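Local coordinates for protein HRI1 (Saccharomyces cerevisiae, PDB 3RBY), which is of unknown function and non-essential in yeast, but interacts with HRR25 and may interact with SEC72, at residues 95-99 / 110-114; 48-54 / 189-194. All blocks are in the same frame, centred on the assembly; numbering follows the deposited sequence.

Contact 1. Residues 95-99 / 110-114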
loop_
_atom_site.group_PDB
_atom_site.type_symbol
_atom_site.label_atom_id
_atom_site.label_comp_id
_atom_site.label_asym_id
_atom_site.label_seq_id
_atom_site.Cartn_x
_atom_site.Cartn_y
_atom_site.Cartn_z
ATOM N N GLU A 95 -19.062 -3.237 22.242
ATOM C CA GLU A 95 -17.626 -3.344 22.123
ATOM C C GLU A 95 -17.264 -4.113 20.858
ATOM O O GLU A 95 -18.020 -4.995 20.416
ATOM C CB GLU A 95 -17.051 -4.028 23.365
ATOM C CG GLU A 95 -15.587 -4.404 23.279
ATOM C CD GLU A 95 -14.993 -4.686 24.667
ATOM O OE1 GLU A 95 -14.373 -5.754 24.871
ATOM O OE2 GLU A 95 -15.137 -3.822 25.561
ATOM N N VAL A 96 -16.127 -3.760 20.258
ATOM C CA VAL A 96 -15.575 -4.559 19.166
ATOM C C VAL A 96 -14.186 -5.037 19.532
ATOM O O VAL A 96 -13.314 -4.235 19.867
ATOM C CB VAL A 96 -15.482 -3.780 17.848
ATOM C CG1 VAL A 96 -14.930 -4.692 16.757
ATOM C CG2 VAL A 96 -16.840 -3.217 17.458
ATOM N N ASN A 97 -13.975 -6.343 19.458
ATOM C CA ASN A 97 -12.672 -6.906 19.788
ATOM C C ASN A 97 -11.824 -7.209 18.554
ATOM O O ASN A 97 -12.214 -8.036 17.712
ATOM C CB ASN A 97 -12.861 -8.158 20.644
ATOM C CG ASN A 97 -13.632 -7.866 21.917
ATOM O OD1 ASN A 97 -13.086 -7.293 22.864
ATOM N ND2 ASN A 97 -14.913 -8.234 21.938
ATOM N N THR A 98 -10.674 -6.539 18.441
ATOM C CA THR A 98 -9.834 -6.693 17.254
ATOM C C THR A 98 -8.427 -7.151 17.592
ATOM O O THR A 98 -7.919 -6.919 18.693
ATOM C CB THR A 98 -9.755 -5.397 16.409
ATOM O OG1 THR A 98 -8.965 -4.418 17.103
ATOM C CG2 THR A 98 -11.153 -4.841 16.130
ATOM N N THR A 99 -7.801 -7.797 16.615
ATOM C CA THR A 99 -6.431 -8.261 16.736
ATOM C C THR A 99 -5.614 -7.700 15.580
ATOM O O THR A 99 -6.061 -7.723 14.428
ATOM C CB THR A 99 -6.367 -9.798 16.696
ATOM O OG1 THR A 99 -7.098 -10.335 17.807
ATOM C CG2 THR A 99 -4.931 -10.278 16.772
ATOM N N GLU A 110 -5.411 -6.292 10.368
ATOM C CA GLU A 110 -6.412 -6.206 11.433
ATOM C C GLU A 110 -7.502 -7.251 11.195
ATOM O O GLU A 110 -8.069 -7.325 10.103
ATOM C CB GLU A 110 -7.053 -4.812 11.494
ATOM C CG GLU A 110 -8.240 -4.729 12.449
ATOM C CD GLU A 110 -9.121 -3.507 12.207
ATOM O OE1 GLU A 110 -8.842 -2.725 11.261
ATOM O OE2 GLU A 110 -10.107 -3.330 12.962
ATOM N N THR A 111 -7.799 -8.053 12.216
ATOM C CA THR A 111 -8.866 -9.044 12.113
ATOM C C THR A 111 -9.812 -8.941 13.299
ATOM O O THR A 111 -9.461 -8.367 14.340
ATOM C CB THR A 111 -8.313 -10.475 12.065
ATOM O OG1 THR A 111 -7.511 -10.716 13.232
ATOM C CG2 THR A 111 -7.477 -10.665 10.818
ATOM N N GLY A 112 -11.007 -9.501 13.133
ATOM C CA GLY A 112 -11.971 -9.552 14.212
ATOM C C GLY A 112 -13.326 -10.101 13.789
ATOM O O GLY A 112 -13.554 -10.430 12.617
ATOM N N ALA A 113 -14.233 -10.191 14.759
ATOM C CA ALA A 113 -15.612 -10.593 14.504
ATOM C C ALA A 113 -16.554 -9.452 14.878
ATOM O O ALA A 113 -16.195 -8.556 15.646
ATOM C CB ALA A 113 -15.953 -11.852 15.295
ATOM N N VAL A 114 -17.768 -9.483 14.340
ATOM C CA VAL A 114 -18.736 -8.429 14.608
ATOM C C VAL A 114 -20.139 -9.065 14.668
ATOM O O VAL A 114 -20.308 -10.222 14.264
ATOM C CB VAL A 114 -18.591 -7.312 13.545
ATOM C CG1 VAL A 114 -19.654 -7.418 12.473
ATOM C CG2 VAL A 114 -18.589 -5.952 14.196
HETATM O O HOH W 1 -15.842 -8.029 18.551
HETATM O O HOH W 2 -5.081 -10.034 12.683
#
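Two neighbouring strands of a β-hairpin pair closely at one end and part at the other. Thr99 and Thr111 form an antiparallel hydrogen-bonded pair: Thr99 N donates to Thr111 O (2.9 Å) and Thr111 N to Thr99 O (2.8 Å), both nearly straight. The same carbonyls receive CA-H...O contacts, Thr98 CA to Thr111 O and Glu110 CA to Thr99 O, each 3.4 Å. Water 2 lies 3.1 Å from Thr99 O and 2.6 Å from Thr111 OG1. Further along, the strands, 150° apart in direction, splay until Val96 CA and Val114 CA stand 6.8 Å apart. There water 1 replaces the direct bond, accepting from Asn97 N (2.7 Å) and donating to Ala113 O (3.0 Å). Gly112 lies in between; a CB on it would clash with Asn97 O. Thr98 CG2 packs 3.7 Å from Glu110 OE2, while Thr98 OG1 is hydrogen-bonded to Gln74 O and Trp100 NE1. Glu110 OE1 accepts a hydrogen bond from Trp130 NE1, and Glu110 OE2 is hydrogen-bonded to a triethylene glycol probably from crystallisation. The hairpin lies inside a larger antiparallel sheet, flanked by strand 71-76 beside strand 96-102 and strand 124-132 beside strand 108-114.

Contact 2. Residues 48-54 / 189-194; sequences SFPFEWA and IEGLNF
An aromatic cluster joins residues 48-54, an irregular stretch leading into a strand, to a 3-10 turn (189-191) running into strand 192-194. The backbones stay apart, Phe49 CA lying 7.2 Å from Ile189 CA and Ala54 CA 9.2 Å from Phe194 CA, so side chains fill the gap. Pro50 centres an inverse gamma turn closed by Phe51 N to Phe49 O (2.7 Å), and the chain turns a corner at Glu52. Phe49 (chi1 t, chi2 64°) and Phe51 (m, 94°) both reach across. The Phe49 ring is the bump entering the hollow between Ile189, Leu192 (m, t) and Phe194: its CD1 lies 3.6 Å from Ile189 CG1, and its CE1 3.7 Å from Leu192 CD1 and 4.1 Å from Phe194 CE2. Phe194 (m, -76°) wedges between Phe49, Phe51 and Ala54. Its edge meets the face of Phe51 in an edge-to-face pair, centroids 5.0 Å apart and planes at 60°; Phe51 CZ lies 3.7 Å from Phe194 CD2, and Phe194 CZ 4.0 Å from Ala54 CB. This is apolar packing between two sheets of a β-rich fold. Leu36 and Pro38 (strand 33-38), Leu209 and Tyr211 (strand 205-211), and Tyr85 and Leu86 (helix 82-86) border the cluster.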
loop_
_atom_site.group_PDB
_atom_site.type_symbol
_atom_site.label_atom_id
_atom_site.label_comp_id
_atom_site.label_asym_id
_atom_site.label_seq_id
_atom_site.Cartn_x
_atom_site.Cartn_y
_atom_site.Cartn_z
ATOM N N SER A 48 -25.383 11.510 -0.679
ATOM C CA SER A 48 -25.840 12.298 0.466
ATOM C C SER A 48 -24.936 12.079 1.687
ATOM O O SER A 48 -24.688 13.017 2.452
ATOM C CB SER A 48 -27.308 12.000 0.802
ATOM O OG SER A 48 -27.462 10.712 1.378
ATOM N N PHE A 49 -24.436 10.854 1.849
ATOM C CA PHE A 49 -23.486 10.529 2.922
ATOM C C PHE A 49 -22.350 9.664 2.381
ATOM O O PHE A 49 -22.369 8.439 2.545
ATOM C CB PHE A 49 -24.204 9.764 4.030
ATOM C CG PHE A 49 -23.372 9.563 5.260
ATOM C CD1 PHE A 49 -22.949 10.656 6.000
ATOM C CD2 PHE A 49 -23.021 8.286 5.681
ATOM C CE1 PHE A 49 -22.176 10.485 7.137
ATOM C CE2 PHE A 49 -22.256 8.100 6.824
ATOM C CZ PHE A 49 -21.830 9.202 7.555
ATOM N N PRO A 50 -21.411 10.313 1.697
ATOM C CA PRO A 50 -20.345 9.633 0.954
ATOM C C PRO A 50 -19.281 9.027 1.856
ATOM O O PRO A 50 -18.096 9.316 1.701
ATOM C CB PRO A 50 -19.738 10.759 0.114
ATOM C CG PRO A 50 -19.992 11.990 0.908
ATOM C CD PRO A 50 -21.319 11.779 1.580
ATOM N N PHE A 51 -19.713 8.186 2.786
ATOM C CA PHE A 51 -18.787 7.473 3.663
ATOM C C PHE A 51 -19.270 6.058 3.880
ATOM O O PHE A 51 -20.472 5.838 4.099
ATOM C CB PHE A 51 -18.723 8.147 5.030
ATOM C CG PHE A 51 -18.311 9.585 4.978
ATOM C CD1 PHE A 51 -19.262 10.600 4.923
ATOM C CD2 PHE A 51 -16.972 9.926 4.994
ATOM C CE1 PHE A 51 -18.874 11.930 4.882
ATOM C CE2 PHE A 51 -16.578 11.252 4.956
ATOM C CZ PHE A 51 -17.527 12.260 4.894
ATOM N N GLU A 52 -18.344 5.108 3.861
ATOM C CA GLU A 52 -18.667 3.721 4.150
ATOM C C GLU A 52 -18.903 3.665 5.654
ATOM O O GLU A 52 -19.756 2.920 6.136
ATOM C CB GLU A 52 -17.587 2.793 3.596
ATOM C CG GLU A 52 -17.537 1.429 4.260
ATOM C CD GLU A 52 -16.343 0.609 3.814
ATOM O OE1 GLU A 52 -15.363 0.518 4.580
ATOM O OE2 GLU A 52 -16.385 0.056 2.695
ATOM N N TRP A 53 -18.137 4.466 6.387
ATOM C CA TRP A 53 -18.244 4.532 7.840
ATOM C C TRP A 53 -17.281 5.575 8.403
ATOM O O TRP A 53 -16.434 6.103 7.685
ATOM C CB TRP A 53 -17.892 3.146 8.382
ATOM C CG TRP A 53 -18.194 2.977 9.839
ATOM C CD1 TRP A 53 -19.180 3.599 10.548
ATOM C CD2 TRP A 53 -17.505 2.131 10.767
ATOM N NE1 TRP A 53 -19.149 3.191 11.859
ATOM C CE2 TRP A 53 -18.129 2.290 12.019
ATOM C CE3 TRP A 53 -16.422 1.254 10.660
ATOM C CZ2 TRP A 53 -17.705 1.606 13.157
ATOM C CZ3 TRP A 53 -16.003 0.575 11.789
ATOM C CH2 TRP A 53 -16.644 0.755 13.021
ATOM N N ALA A 54 -17.420 5.866 9.692
ATOM C CA ALA A 54 -16.560 6.836 10.362
ATOM C C ALA A 54 -16.671 6.680 11.873
ATOM O O ALA A 54 -17.765 6.497 12.406
ATOM C CB ALA A 54 -16.925 8.249 9.943
ATOM N N ILE A 189 -28.119 12.799 9.368
ATOM C CA ILE A 189 -26.960 13.187 8.580
ATOM C C ILE A 189 -26.700 14.681 8.673
ATOM O O ILE A 189 -25.600 15.173 8.375
ATOM C CB ILE A 189 -27.218 12.805 7.111
ATOM C CG1 ILE A 189 -26.400 11.576 6.727
ATOM C CG2 ILE A 189 -27.003 13.993 6.157
ATOM C CD1 ILE A 189 -27.246 10.328 6.510
ATOM N N GLU A 190 -27.733 15.405 9.078
ATOM C CA GLU A 190 -27.657 16.851 9.176
ATOM C C GLU A 190 -26.793 17.246 10.378
ATOM O O GLU A 190 -26.240 18.351 10.448
ATOM C CB GLU A 190 -29.076 17.427 9.298
ATOM C CG GLU A 190 -29.286 18.696 8.507
ATOM C CD GLU A 190 -28.744 18.567 7.101
ATOM O OE1 GLU A 190 -29.305 17.750 6.334
ATOM O OE2 GLU A 190 -27.744 19.260 6.772
ATOM N N GLY A 191 -26.667 16.316 11.315
ATOM C CA GLY A 191 -25.894 16.557 12.510
ATOM C C GLY A 191 -24.416 16.229 12.391
ATOM O O GLY A 191 -23.693 16.391 13.374
ATOM N N LEU A 192 -23.955 15.782 11.219
ATOM C CA LEU A 192 -22.536 15.408 11.065
ATOM C C LEU A 192 -21.652 16.391 10.281
ATOM O O LEU A 192 -22.087 16.999 9.299
ATOM C CB LEU A 192 -22.405 14.010 10.473
ATOM C CG LEU A 192 -23.137 12.918 11.252
ATOM C CD1 LEU A 192 -23.254 11.635 10.435
ATOM C CD2 LEU A 192 -22.468 12.661 12.604
ATOM N N ASN A 193 -20.408 16.534 10.744
ATOM C CA ASN A 193 -19.364 17.287 10.044
ATOM C C ASN A 193 -18.007 16.560 10.103
ATOM O O ASN A 193 -17.624 16.029 11.153
ATOM C CB ASN A 193 -19.219 18.706 10.612
ATOM C CG ASN A 193 -20.541 19.448 10.688
ATOM O OD1 ASN A 193 -20.885 20.237 9.793
ATOM N ND2 ASN A 193 -21.286 19.215 11.771
ATOM N N PHE A 194 -17.298 16.513 8.971
ATOM C CA PHE A 194 -15.968 15.914 8.929
ATOM C C PHE A 194 -15.053 16.775 8.085
ATOM O O PHE A 194 -15.502 17.462 7.169
ATOM C CB PHE A 194 -15.993 14.514 8.315
ATOM C CG PHE A 194 -16.947 13.566 8.983
ATOM C CD1 PHE A 194 -16.636 12.988 10.213
ATOM C CD2 PHE A 194 -18.155 13.236 8.370
ATOM C CE1 PHE A 194 -17.523 12.101 10.832
ATOM C CE2 PHE A 194 -19.048 12.352 8.977
ATOM C CZ PHE A 194 -18.733 11.781 10.212
#

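In the fold
From the N terminus, the chain first reaches residues 48-54, which lead into strand 51-57 of the larger antiparallel sheet; their partner 189-194 comes after 134 intervening residues. Within that long loop, the chain passes through helix 82-86 and into the hairpin of contact 1, which closes a loop of only ten residues. Contact 1 is therefore nested inside contact 2, and the two do not cross. They differ in what they join: contact 1 ties adjacent strands within the larger sheet, whereas contact 2 links strand 51-57 of that sheet to strand 192-199 of the smaller one. Their centres lie 23 Å apart and their nearest atoms about 6 Å, without touching.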